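Local coordinates for protein 6-phosphogluconate dehydrogenase (Pseudomonas syringae, PDB 5U5G) that probably catalyses the NADP(H)-dependent reduction of 2-oxopropylphosphonate late in fosfomycin biosynthesis, as a homodimeric member of the 3-hydroxyisobutyrate dehydrogenase-like family, at residues A[175-178]-A[179-182]; A[259-262]-A[263-267]. All coordinates share one frame; numbering follows the deposited sequence.

Contact 1 (A[175-178]-A[179-182]). With 7VD ((2-oxopropyl)phosphonic acid), chain F.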
ATOM      1  N   LEU A 175      -6.762  13.006   2.777  1.00 16.74           N
ATOM      2  CA  LEU A 175      -7.262  11.672   2.450  1.00 20.27           C
ATOM      3  C   LEU A 175      -6.120  10.711   2.107  1.00 19.59           C
ATOM      4  O   LEU A 175      -6.149   9.534   2.496  1.00 20.39           O
ATOM      5  CB  LEU A 175      -8.240  11.787   1.285  1.00 18.14           C
ATOM      6  CG  LEU A 175      -9.745  11.563   1.451  1.00 30.22           C
ATOM      7  CD1 LEU A 175     -10.249  11.582   2.874  1.00 23.58           C
ATOM      8  CD2 LEU A 175     -10.496  12.561   0.598  1.00 20.14           C
ATOM      9  N   ASN A 176      -5.120  11.186   1.357  1.00 17.53           N
ATOM     10  CA  ASN A 176      -3.934  10.375   1.102  1.00 19.89           C
ATOM     11  C   ASN A 176      -3.316   9.886   2.407  1.00 20.08           C
ATOM     12  O   ASN A 176      -2.976   8.699   2.545  1.00 16.74           O
ATOM     13  CB  ASN A 176      -2.914  11.181   0.303  1.00 19.19           C
ATOM     14  CG  ASN A 176      -1.591  10.472   0.186  1.00 20.02           C
ATOM     15  OD1 ASN A 176      -1.417   9.624  -0.693  1.00 20.13           O
ATOM     16  ND2 ASN A 176      -0.642  10.810   1.072  1.00 18.54           N
ATOM     17  N   ASN A 177      -3.203  10.785   3.389  1.00 18.46           N
ATOM     18  CA  ASN A 177      -2.508  10.469   4.631  1.00 20.63           C
ATOM     19  C   ASN A 177      -3.343   9.609   5.564  1.00 19.02           C
ATOM     20  O   ASN A 177      -2.780   8.854   6.361  1.00 19.91           O
ATOM     21  CB  ASN A 177      -2.083  11.756   5.327  1.00 19.41           C
ATOM     22  CG  ASN A 177      -0.813  12.312   4.748  1.00 21.07           C
ATOM     23  OD1 ASN A 177      -0.570  12.193   3.540  1.00 19.32           O
ATOM     24  ND2 ASN A 177       0.023  12.890   5.600  1.00 21.04           N
ATOM     25  N   LEU A 178      -4.671   9.719   5.490  1.00 19.01           N
ATOM     26  CA  LEU A 178      -5.531   8.756   6.167  1.00 19.92           C
ATOM     27  C   LEU A 178      -5.247   7.343   5.682  1.00 18.11           C
ATOM     28  O   LEU A 178      -5.232   6.396   6.478  1.00 17.61           O
ATOM     29  CB  LEU A 178      -6.995   9.101   5.924  1.00 19.17           C
ATOM     30  CG  LEU A 178      -8.040   8.956   7.031  1.00 25.72           C
ATOM     31  CD1 LEU A 178      -9.431   8.753   6.423  1.00 22.79           C
ATOM     32  CD2 LEU A 178      -7.733   7.925   8.095  1.00 17.70           C
ATOM     33  N   ALA A 179      -5.051   7.174   4.368  1.00 17.95           N
ATOM     34  CA  ALA A 179      -4.732   5.849   3.826  1.00 17.82           C
ATOM     35  C   ALA A 179      -3.341   5.392   4.257  1.00 20.46           C
ATOM     36  O   ALA A 179      -3.128   4.204   4.531  1.00 18.68           O
ATOM     37  CB  ALA A 179      -4.843   5.859   2.300  1.00 18.51           C
ATOM     38  N   GLU A 180      -2.380   6.324   4.311  1.00 22.38           N
ATOM     39  CA  GLU A 180      -1.073   6.028   4.895  1.00 20.50           C
ATOM     40  C   GLU A 180      -1.230   5.442   6.285  1.00 18.42           C
ATOM     41  O   GLU A 180      -0.626   4.415   6.620  1.00 20.41           O
ATOM     42  CB  GLU A 180      -0.232   7.306   4.993  1.00 19.50           C
ATOM     43  CG  GLU A 180       0.086   7.968   3.676  1.00 17.90           C
ATOM     44  CD  GLU A 180       0.997   9.176   3.841  1.00 20.70           C
ATOM     45  OE1 GLU A 180       1.095   9.686   4.974  1.00 17.15           O
ATOM     46  OE2 GLU A 180       1.603   9.613   2.830  1.00 19.64           O
ATOM     47  N   SER A 181      -2.027   6.118   7.114  1.00 18.13           N
ATOM     48  CA  SER A 181      -2.162   5.751   8.516  1.00 18.87           C
ATOM     49  C   SER A 181      -2.753   4.358   8.656  1.00 18.96           C
ATOM     50  O   SER A 181      -2.302   3.562   9.489  1.00 17.34           O
ATOM     51  CB  SER A 181      -3.028   6.786   9.237  1.00 19.13           C
ATOM     52  OG  SER A 181      -2.576   8.107   8.960  1.00 22.68           O
ATOM     53  N   ILE A 182      -3.759   4.044   7.840  1.00 15.47           N
ATOM     54  CA  ILE A 182      -4.355   2.711   7.869  1.00 19.52           C
ATOM     55  C   ILE A 182      -3.350   1.667   7.398  1.00 18.24           C
ATOM     56  O   ILE A 182      -3.214   0.597   8.002  1.00 19.45           O
ATOM     57  CB  ILE A 182      -5.631   2.675   7.013  1.00 17.76           C
ATOM     58  CG1 ILE A 182      -6.695   3.601   7.621  1.00 16.81           C
ATOM     59  CG2 ILE A 182      -6.132   1.239   6.929  1.00 15.61           C
ATOM     60  CD1 ILE A 182      -7.819   4.021   6.629  1.00 19.10           C
TER
HETATM   61  P1  7VD F 302       4.415  11.388   3.582  1.00 22.86           P
HETATM   62  C1  7VD F 302       4.495  11.933   5.311  1.00 25.91           C
HETATM   63  O2  7VD F 302       3.089  11.649   2.906  1.00 21.90           O
HETATM   64  O3  7VD F 302       5.536  11.974   2.756  1.00 20.55           O
HETATM   65  O4  7VD F 302       4.630   9.906   3.769  1.00 26.38           O
HETATM   66  C6  7VD F 302       3.355  12.791   5.799  1.00 28.38           C
HETATM   67  O7  7VD F 302       2.814  13.616   5.063  1.00 26.91           O
HETATM   68  C8  7VD F 302       2.934  12.565   7.225  1.00 29.09           C
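N177 and E180, one turn apart on the long helix 168-196, present their polar ends side by side to bound (2-oxopropyl)phosphonic acid. The fold is that of the beta-hydroxyacid dehydrogenases, in which this long helix of the all-helical domain carries pocket residues up against the nucleotide-binding domain. ND2 of N177 donates a nearly straight hydrogen bond to the ketone oxygen O7 of the ligand at 2.9 Å. OE2 of E180 lies 2.5 Å from the phosphonate oxygen O2, a very close approach.

The two flat groups lie one over the other. The amide of N177 and the carboxylate of E180 are stacked with their planes 24° apart, CG of N177 lying 3.3 Å from OE1 of E180. With CG anti to its own carbonyl carbon (chi1 -62°) and an extended chain beyond, E180 runs alongside N177 to the ligand. Donors from outside the pair hold both groups: R239 forms a salt bridge with OE1 of E180, while K173 donates to OD1 of N177.

N176 supplies a second shell. Its ND2 gives OD1 of N177 a hydrogen bond of 2.8 Å in the carbonyl plane of N177, which, with K173 on the same OD1, probably fixes the N177 amide; a weak bond from the same ND2 runs to OE2 of E180. G213 N of the second subunit donates to OD1 of N176, tying this support to the dimer interface.

Away from the ligand, CD2 of L178 rests against CD1 of I182. Beside the ordinary helical backbone bonds, S181 turns its hydroxyl back along the helix: OG donates to N177 O at 2.7 Å, while S181 N reaches that same oxygen from the opposite face of its carbonyl plane.

Contact 2 (A[259-262]-A[263-267]); sequences STLA and MTTFD
M263 lies extended alongside the preceding turn of helix 257-273, its thioether following the backbone of S259 and T260. From CB, 3.7 Å from T260 O, the chain passes to CG, which sits 3.3 Å from S259 O, the carbonyl that also accepts the backbone N-H of M263. SD follows at 3.7 Å from S259 O and close to CA of T260. The terminal CE remains near S259 O and comes within 4.2 Å of CB of S259. Placing CG anti to the carbonyl carbon (chi1 -55°), with an extended chain beyond, directs the methionine toward the start of the helix; outside the segments it packs on A246, R247 and L250.

On another side of the helix, the carbonyl oxygen of L261 takes three hydrogen bonds. T265 N supplies the regular helical one, OG1 of T265 donates at 2.7 Å from above the carbonyl plane, and OG1 of T264 adds a third at 3.0 Å, meeting the C=O at the much sharper angle of 111°. Both hydroxyls also lie near CD1 of L261, T265 OG1 at 3.6 Å. The F266 ring offers its edge to A262 O, with CD2 3.3 Å away in the plane of the ring.

F258 of the second subunit packs on L261, A262 and T265, and NE2 of Q193 of that subunit is hydrogen-bonded to OG of S259. Chemically, two threonines spend their hydroxyl protons on one main-chain oxygen, so T265, buried where F258 of the second subunit packs on it, has its hydroxyl satisfied within its own helix.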
ATOM      1  N   SER A 259     -11.002   4.291   9.174  1.00 20.58           N
ATOM      2  CA  SER A 259     -10.558   5.668   9.359  1.00 23.62           C
ATOM      3  C   SER A 259     -10.575   6.053  10.829  1.00 22.15           C
ATOM      4  O   SER A 259      -9.573   6.541  11.367  1.00 22.21           O
ATOM      5  CB  SER A 259     -11.444   6.623   8.556  1.00 20.58           C
ATOM      6  OG  SER A 259     -11.455   6.291   7.180  1.00 20.40           O
ATOM      7  N   THR A 260     -11.713   5.833  11.493  1.00 21.38           N
ATOM      8  CA  THR A 260     -11.849   6.192  12.900  1.00 22.70           C
ATOM      9  C   THR A 260     -10.885   5.390  13.773  1.00 23.24           C
ATOM     10  O   THR A 260     -10.325   5.924  14.738  1.00 22.48           O
ATOM     11  CB  THR A 260     -13.305   6.002  13.345  1.00 27.33           C
ATOM     12  OG1 THR A 260     -14.123   7.030  12.748  1.00 27.95           O
ATOM     13  CG2 THR A 260     -13.430   6.107  14.844  1.00 33.81           C
ATOM     14  N   LEU A 261     -10.652   4.117  13.437  1.00 20.98           N
ATOM     15  CA  LEU A 261      -9.659   3.336  14.179  1.00 21.14           C
ATOM     16  C   LEU A 261      -8.261   3.923  14.022  1.00 22.05           C
ATOM     17  O   LEU A 261      -7.496   3.992  14.993  1.00 22.44           O
ATOM     18  CB  LEU A 261      -9.679   1.870  13.735  1.00 20.67           C
ATOM     19  CG  LEU A 261      -8.773   0.916  14.520  1.00 23.25           C
ATOM     20  CD1 LEU A 261      -9.098   0.903  16.022  1.00 22.71           C
ATOM     21  CD2 LEU A 261      -8.911  -0.483  13.925  1.00 20.38           C
ATOM     22  N   ALA A 262      -7.921   4.381  12.814  1.00 19.96           N
ATOM     23  CA  ALA A 262      -6.609   4.985  12.595  1.00 19.74           C
ATOM     24  C   ALA A 262      -6.436   6.263  13.414  1.00 19.21           C
ATOM     25  O   ALA A 262      -5.360   6.510  13.966  1.00 19.91           O
ATOM     26  CB  ALA A 262      -6.402   5.266  11.109  1.00 20.74           C
ATOM     27  N   MET A 263      -7.484   7.079  13.514  1.00 20.21           N
ATOM     28  CA  MET A 263      -7.406   8.292  14.329  1.00 21.07           C
ATOM     29  C   MET A 263      -7.186   7.955  15.803  1.00 26.69           C
ATOM     30  O   MET A 263      -6.286   8.506  16.447  1.00 26.40           O
ATOM     31  CB  MET A 263      -8.676   9.127  14.145  1.00 20.21           C
ATOM     32  CG  MET A 263      -8.940   9.452  12.706  1.00 21.59           C
ATOM     33  SD  MET A 263     -10.629   9.955  12.350  1.00 24.45           S
ATOM     34  CE  MET A 263     -10.508  10.150  10.577  1.00 22.36           C
ATOM     35  N   THR A 264      -7.999   7.047  16.358  1.00 24.32           N
ATOM     36  CA  THR A 264      -7.844   6.711  17.769  1.00 26.23           C
ATOM     37  C   THR A 264      -6.514   6.007  18.030  1.00 25.57           C
ATOM     38  O   THR A 264      -5.848   6.295  19.030  1.00 25.79           O
ATOM     39  CB  THR A 264      -9.008   5.847  18.254  1.00 26.86           C
ATOM     40  OG1 THR A 264      -9.026   4.620  17.516  1.00 37.60           O
ATOM     41  CG2 THR A 264     -10.328   6.561  18.044  1.00 29.47           C
ATOM     42  N   THR A 265      -6.101   5.099  17.135  1.00 20.71           N
ATOM     43  CA  THR A 265      -4.887   4.321  17.370  1.00 22.80           C
ATOM     44  C   THR A 265      -3.663   5.221  17.489  1.00 24.61           C
ATOM     45  O   THR A 265      -2.856   5.076  18.417  1.00 23.75           O
ATOM     46  CB  THR A 265      -4.665   3.290  16.254  1.00 23.06           C
ATOM     47  OG1 THR A 265      -5.757   2.358  16.205  1.00 20.10           O
ATOM     48  CG2 THR A 265      -3.375   2.517  16.504  1.00 24.26           C
ATOM     49  N   PHE A 266      -3.488   6.143  16.546  1.00 21.00           N
ATOM     50  CA  PHE A 266      -2.276   6.952  16.585  1.00 23.64           C
ATOM     51  C   PHE A 266      -2.352   8.013  17.677  1.00 26.36           C
ATOM     52  O   PHE A 266      -1.312   8.435  18.201  1.00 22.86           O
ATOM     53  CB  PHE A 266      -1.992   7.548  15.206  1.00 21.08           C
ATOM     54  CG  PHE A 266      -1.400   6.546  14.238  1.00 25.43           C
ATOM     55  CD1 PHE A 266      -0.038   6.228  14.292  1.00 24.80           C
ATOM     56  CD2 PHE A 266      -2.208   5.886  13.307  1.00 19.89           C
ATOM     57  CE1 PHE A 266       0.518   5.286  13.418  1.00 21.50           C
ATOM     58  CE2 PHE A 266      -1.661   4.956  12.417  1.00 20.36           C
ATOM     59  CZ  PHE A 266      -0.299   4.642  12.475  1.00 21.13           C
ATOM     60  N   ASP A 267      -3.565   8.411  18.070  1.00 25.42           N
ATOM     61  CA  ASP A 267      -3.712   9.263  19.244  1.00 28.15           C
ATOM     62  C   ASP A 267      -3.215   8.548  20.496  1.00 29.59           C
ATOM     63  O   ASP A 267      -2.470   9.124  21.297  1.00 25.68           O
ATOM     64  CB  ASP A 267      -5.167   9.694  19.406  1.00 25.58           C
ATOM     65  CG  ASP A 267      -5.358  10.656  20.563  1.00 41.33           C
ATOM     66  OD1 ASP A 267      -4.862  11.806  20.471  1.00 33.17           O
ATOM     67  OD2 ASP A 267      -6.000  10.256  21.565  1.00 44.48           O
TER

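Contact 1 comes first along the chain, on helix 168-196, and contact 2 follows on helix 257-273; their centres are about 11 Å apart and both lie in the helical domain. The two helices pack directly. CD1 of L178 lies 3.3 Å from OG of S259, CE2 of F266 is 3.3 Å from S181 O, and CG1 of I182 meets CB of A262 at 3.9 Å. Helix 236-247 touches both contacts, notably through L243 with S181 and F266. Thus contact 1 faces the ligand, contact 2 lies behind it in the helical packing, and both reach the second subunit, joining pocket and dimer interface.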